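Local coordinates for phosphoglycerate dehydrogenase (Lactobacillus plantarum, PDB 3EVT) that catalyses the NAD-dependent oxidation of 3-phosphoglycerate, as a member of the D-isomer specific 2-hydroxyacid dehydrogenase family, at the interface of chains A and B. Coordinates in Å, arbitrary orientation; residue numbers count along the deposited sequence, not the author numbering. Chains: chain A/B, Phosphoglycerate dehydrogenase.

Contact 1: the interface of chains A and B. Residues chain A 254, 257-259, 266, 275; chain B 125-127.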
loop_
_atom_site.group_PDB
_atom_site.type_symbol
_atom_site.label_atom_id
_atom_site.label_comp_id
_atom_site.label_asym_id
_atom_site.label_seq_id
_atom_site.Cartn_x
_atom_site.Cartn_y
_atom_site.Cartn_z
ATOM N N THR A 254 8.927 8.880 -21.612
ATOM C CA THR A 254 9.348 10.222 -21.997
ATOM C C THR A 254 9.138 10.441 -23.509
ATOM O O THR A 254 8.922 9.476 -24.265
ATOM C CB THR A 254 10.802 10.513 -21.538
ATOM O OG1 THR A 254 11.736 9.602 -22.172
ATOM C CG2 THR A 254 10.873 10.316 -20.038
ATOM N N GLU A 257 12.026 9.035 -26.306
ATOM C CA GLU A 257 12.451 7.897 -25.509
ATOM C C GLU A 257 13.256 6.966 -26.400
ATOM O O GLU A 257 12.789 6.613 -27.467
ATOM C CB GLU A 257 11.200 7.147 -24.994
ATOM C CG GLU A 257 11.421 6.160 -23.837
ATOM C CD GLU A 257 10.096 5.541 -23.407
ATOM O OE1 GLU A 257 9.164 6.306 -23.163
ATOM O OE2 GLU A 257 9.957 4.306 -23.370
ATOM N N PRO A 258 14.447 6.540 -25.962
ATOM C CA PRO A 258 15.086 6.898 -24.693
ATOM C C PRO A 258 15.211 8.376 -24.517
ATOM O O PRO A 258 15.329 9.106 -25.507
ATOM C CB PRO A 258 16.494 6.316 -24.818
ATOM C CG PRO A 258 16.322 5.135 -25.703
ATOM C CD PRO A 258 15.152 5.447 -26.650
ATOM N N LEU A 259 15.215 8.822 -23.264
ATOM C CA LEU A 259 15.585 10.201 -22.985
ATOM C C LEU A 259 17.085 10.331 -23.161
ATOM O O LEU A 259 17.852 9.724 -22.393
ATOM C CB LEU A 259 15.206 10.619 -21.569
ATOM C CG LEU A 259 15.104 12.134 -21.390
ATOM C CD1 LEU A 259 13.922 12.657 -22.223
ATOM C CD2 LEU A 259 14.975 12.489 -19.879
ATOM N N TRP A 266 16.805 15.330 -17.004
ATOM C CA TRP A 266 17.678 14.556 -16.093
ATOM C C TRP A 266 18.317 15.373 -14.970
ATOM O O TRP A 266 18.563 14.840 -13.889
ATOM C CB TRP A 266 18.840 13.906 -16.826
ATOM C CG TRP A 266 18.537 12.778 -17.823
ATOM C CD1 TRP A 266 18.551 12.871 -19.191
ATOM C CD2 TRP A 266 18.282 11.384 -17.519
ATOM N NE1 TRP A 266 18.313 11.627 -19.743
ATOM C CE2 TRP A 266 18.148 10.706 -18.743
ATOM C CE3 TRP A 266 18.172 10.654 -16.329
ATOM C CZ2 TRP A 266 17.894 9.329 -18.821
ATOM C CZ3 TRP A 266 17.917 9.285 -16.398
ATOM C CH2 TRP A 266 17.754 8.640 -17.646
ATOM N N PRO A 275 13.570 4.426 -16.420
ATOM C CA PRO A 275 13.620 4.067 -17.835
ATOM C C PRO A 275 12.609 3.042 -18.264
ATOM O O PRO A 275 13.006 1.943 -18.606
ATOM C CB PRO A 275 15.032 3.504 -17.999
ATOM C CG PRO A 275 15.388 2.937 -16.687
ATOM C CD PRO A 275 14.608 3.733 -15.619
ATOM N N GLN B 125 21.593 5.818 -18.281
ATOM C CA GLN B 125 21.251 4.801 -19.240
ATOM C C GLN B 125 19.738 4.593 -19.280
ATOM O O GLN B 125 19.024 5.086 -18.404
ATOM C CB GLN B 125 22.040 3.501 -18.944
ATOM C CG GLN B 125 23.588 3.685 -19.207
ATOM C CD GLN B 125 23.839 4.285 -20.625
ATOM O OE1 GLN B 125 23.611 3.594 -21.618
ATOM N NE2 GLN B 125 24.245 5.588 -20.712
ATOM N N TRP B 126 19.259 3.897 -20.313
ATOM C CA TRP B 126 17.859 3.591 -20.411
ATOM C C TRP B 126 17.652 2.167 -19.929
ATOM O O TRP B 126 16.940 1.406 -20.522
ATOM C CB TRP B 126 17.290 3.791 -21.814
ATOM C CG TRP B 126 15.785 4.039 -21.794
ATOM C CD1 TRP B 126 14.796 3.225 -22.302
ATOM C CD2 TRP B 126 15.101 5.168 -21.195
ATOM N NE1 TRP B 126 13.569 3.782 -22.050
ATOM C CE2 TRP B 126 13.723 4.967 -21.382
ATOM C CE3 TRP B 126 15.528 6.309 -20.510
ATOM C CZ2 TRP B 126 12.762 5.877 -20.925
ATOM C CZ3 TRP B 126 14.581 7.210 -20.052
ATOM C CH2 TRP B 126 13.212 6.996 -20.276
ATOM N N ALA B 127 18.254 1.838 -18.805
ATOM C CA ALA B 127 18.047 0.560 -18.187
ATOM C C ALA B 127 18.727 0.649 -16.836
ATOM O O ALA B 127 19.553 1.522 -16.596
ATOM C CB ALA B 127 18.665 -0.557 -19.054
HETATM O O HOH W 1 11.778 2.480 -24.106
#
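B:Trp126 sits on an irregular loop of chain B, and the chain A loop that receives it turns at the cis peptide bond between A:Glu257 and A:Pro258. The indole enters a pocket of chain A and is sandwiched there between two prolines. A:Pro275 covers one face with its CA and CB, its ring tilted against the indole. Its CA stands 3.6 Å from the centroid of the six-membered ring, and its CB stands over the five-membered ring, both as CH-pi contacts. On the opposite face A:Pro258 CA lies over the centre of the ring system. The backbone N of A:Leu259 joins it nearer the rim, 3.6 Å from B:Trp126 CZ3. The indole reaches this slot because its CG is anti to the backbone N (chi1 -156°).

The far end of the ring meets A:Thr254, whose hydroxyl OG1 is 3.5 Å from B:Trp126 CH2. A:Glu257 crosses the indole at about a right angle, with its CG methylene against CZ2. Its carboxylate plane is turned 36° from the ring. Water 1 links the two residues, 2.7 Å from A:Glu257 OE2 and 3.0 Å from the indole NE1 of B:Trp126. The other carboxylate oxygen, OE1, accepts a hydrogen bond of 3.0 Å from the backbone N of A:Thr254. It meets OE1 on the anti side, tilted out of the carboxylate plane, and should help to orient the group. A:Trp266 packs farther along the rim, and its NE1 donates to the carbonyl O of A:Leu259 from above the carbonyl plane (3.3 Å). That bond steadies the stretch that lines the slot.

With an alanine at B:Trp126, the two prolines would probably lose the ring between them and water 1 its indole partner. The site is a largely apolar knob-in-pocket contact. It plugs a loop of one subunit into the other and likely helps to hold the dimer together.

Contact 2: the interface of chains A and B. Residues chain A 107, 111, 134-136, 159; chain B 97, 100.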
loop_
_atom_site.group_PDB
_atom_site.type_symbol
_atom_site.label_atom_id
_atom_site.label_comp_id
_atom_site.label_asym_id
_atom_site.label_seq_id
_atom_site.Cartn_x
_atom_site.Cartn_y
_atom_site.Cartn_z
ATOM N N LEU A 107 5.045 7.484 -2.524
ATOM C CA LEU A 107 5.606 7.281 -1.156
ATOM C C LEU A 107 7.041 7.757 -0.979
ATOM O O LEU A 107 7.395 8.380 0.038
ATOM C CB LEU A 107 5.509 5.812 -0.745
ATOM C CG LEU A 107 4.090 5.425 -0.340
ATOM C CD1 LEU A 107 3.844 3.856 -0.468
ATOM C CD2 LEU A 107 3.813 5.940 1.061
ATOM N N ARG A 111 7.027 10.541 1.879
ATOM C CA ARG A 111 7.695 10.066 3.123
ATOM C C ARG A 111 9.143 10.507 3.212
ATOM O O ARG A 111 9.838 10.215 4.204
ATOM C CB ARG A 111 7.528 8.551 3.346
ATOM C CG ARG A 111 6.048 8.085 3.264
ATOM C CD ARG A 111 5.157 8.876 4.258
ATOM N NE ARG A 111 5.617 8.762 5.617
ATOM C CZ ARG A 111 5.441 9.715 6.535
ATOM N NH1 ARG A 111 4.830 10.859 6.214
ATOM N NH2 ARG A 111 5.876 9.527 7.775
ATOM N N THR A 134 1.368 12.043 4.319
ATOM C CA THR A 134 0.998 10.650 4.109
ATOM C C THR A 134 0.096 10.542 2.878
ATOM O O THR A 134 -0.586 11.527 2.529
ATOM C CB THR A 134 0.223 10.060 5.339
ATOM O OG1 THR A 134 -0.907 10.862 5.601
ATOM C CG2 THR A 134 1.100 10.015 6.631
ATOM N N LEU A 135 0.065 9.373 2.244
ATOM C CA LEU A 135 -0.966 9.103 1.247
ATOM C C LEU A 135 -2.382 9.091 1.851
ATOM O O LEU A 135 -3.349 9.580 1.246
ATOM C CB LEU A 135 -0.693 7.781 0.517
ATOM C CG LEU A 135 0.656 7.739 -0.247
ATOM C CD1 LEU A 135 0.768 6.481 -1.047
ATOM C CD2 LEU A 135 0.795 8.910 -1.123
ATOM N N THR A 136 -2.501 8.530 3.051
ATOM C CA THR A 136 -3.814 8.444 3.670
ATOM C C THR A 136 -4.421 9.851 3.715
ATOM O O THR A 136 -3.760 10.825 4.078
ATOM C CB THR A 136 -3.792 7.781 5.042
ATOM O OG1 THR A 136 -5.145 7.584 5.504
ATOM C CG2 THR A 136 -2.991 8.608 6.049
ATOM N N LEU A 159 -5.020 2.132 0.998
ATOM C CA LEU A 159 -4.095 2.992 1.749
ATOM C C LEU A 159 -4.749 4.320 2.261
ATOM O O LEU A 159 -4.087 5.212 2.786
ATOM C CB LEU A 159 -2.847 3.244 0.904
ATOM C CG LEU A 159 -2.031 1.960 0.809
ATOM C CD1 LEU A 159 -1.047 2.049 -0.343
ATOM C CD2 LEU A 159 -1.315 1.706 2.182
ATOM N N ALA B 97 1.434 6.733 9.717
ATOM C CA ALA B 97 2.541 7.421 9.044
ATOM C C ALA B 97 3.827 6.609 9.031
ATOM O O ALA B 97 4.487 6.533 8.024
ATOM C CB ALA B 97 2.814 8.832 9.643
ATOM N N GLU B 100 3.620 3.851 6.523
ATOM C CA GLU B 100 3.869 4.415 5.178
ATOM C C GLU B 100 5.365 4.645 4.876
ATOM O O GLU B 100 5.835 4.356 3.779
ATOM C CB GLU B 100 3.087 5.727 4.987
ATOM C CG GLU B 100 1.551 5.499 4.838
ATOM C CD GLU B 100 0.873 6.717 4.238
ATOM O OE1 GLU B 100 1.621 7.554 3.635
ATOM O OE2 GLU B 100 -0.388 6.814 4.341
HETATM O O HOH W 2 -1.756 4.661 4.262
#
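B:Glu100 reaches from helix 93-110 of chain B to two successive backbone amides of chain A. Its OE1 accepts a hydrogen bond of 2.8 Å from A:Leu135 N. Its OE2 accepts one of 3.0 Å from A:Thr136 N. Each oxygen uses its syn lone pair, on the side of the other oxygen, and the bonds are fairly straight. The paired bonds hold the carboxylate against rotation. OE2 has a further partner in water 2 at 2.6 Å, and this water also meets the carbonyl O of A:Leu159 at 2.8 Å.

The glutamate gets there on an extended chain, with CG anti to its own carbonyl carbon (chi1 -72°). A:Thr134 leans obliquely over the carboxylate, its CB 3.6 Å from B:Glu100 CD. The methyl CG2 of the same threonine turns to the methyl CB of B:Ala97, at 3.7 Å. A:Leu107 and A:Arg111 both pack on the stem of the glutamate, each crossing it at about a right angle. A:Arg111 is bent at chi2 and chi3. Its CD lies 3.8 Å from B:Glu100 CB, and its guanidinium plane stands 85° from the carboxylate. The charged groups do not touch, but the arginine may still favour the negative charge of the glutamate. The arginine also extends past B:Ala97, with NH2 3.3 Å from the carbonyl O of that alanine.

The site is a helix-to-loop contact in which an acidic side chain accepts bonds from consecutive backbone amides of the other subunit. It likely fixes the register between helix 93-110 of one chain and the 134-136 loop of its mate, and so supports the dimer.

Contact 1 and contact 2 lie about 28 Å apart, measured between the centres of their C-alpha atoms, on one two-fold symmetric interface. They share no residue. Each has a twin with the chains exchanged. In both, one chain B residue is inserted into chain A, an aromatic ring in contact 1 and a carboxylate in contact 2. The sites thus pair apolar burial with directed polar bonds. Helix 93-110 serves contact 2 from both chains, whereas contact 1 is built mainly from loops. Widely spaced fastenings of this kind would probably limit rocking between the subunits, consistent with a stable dimer.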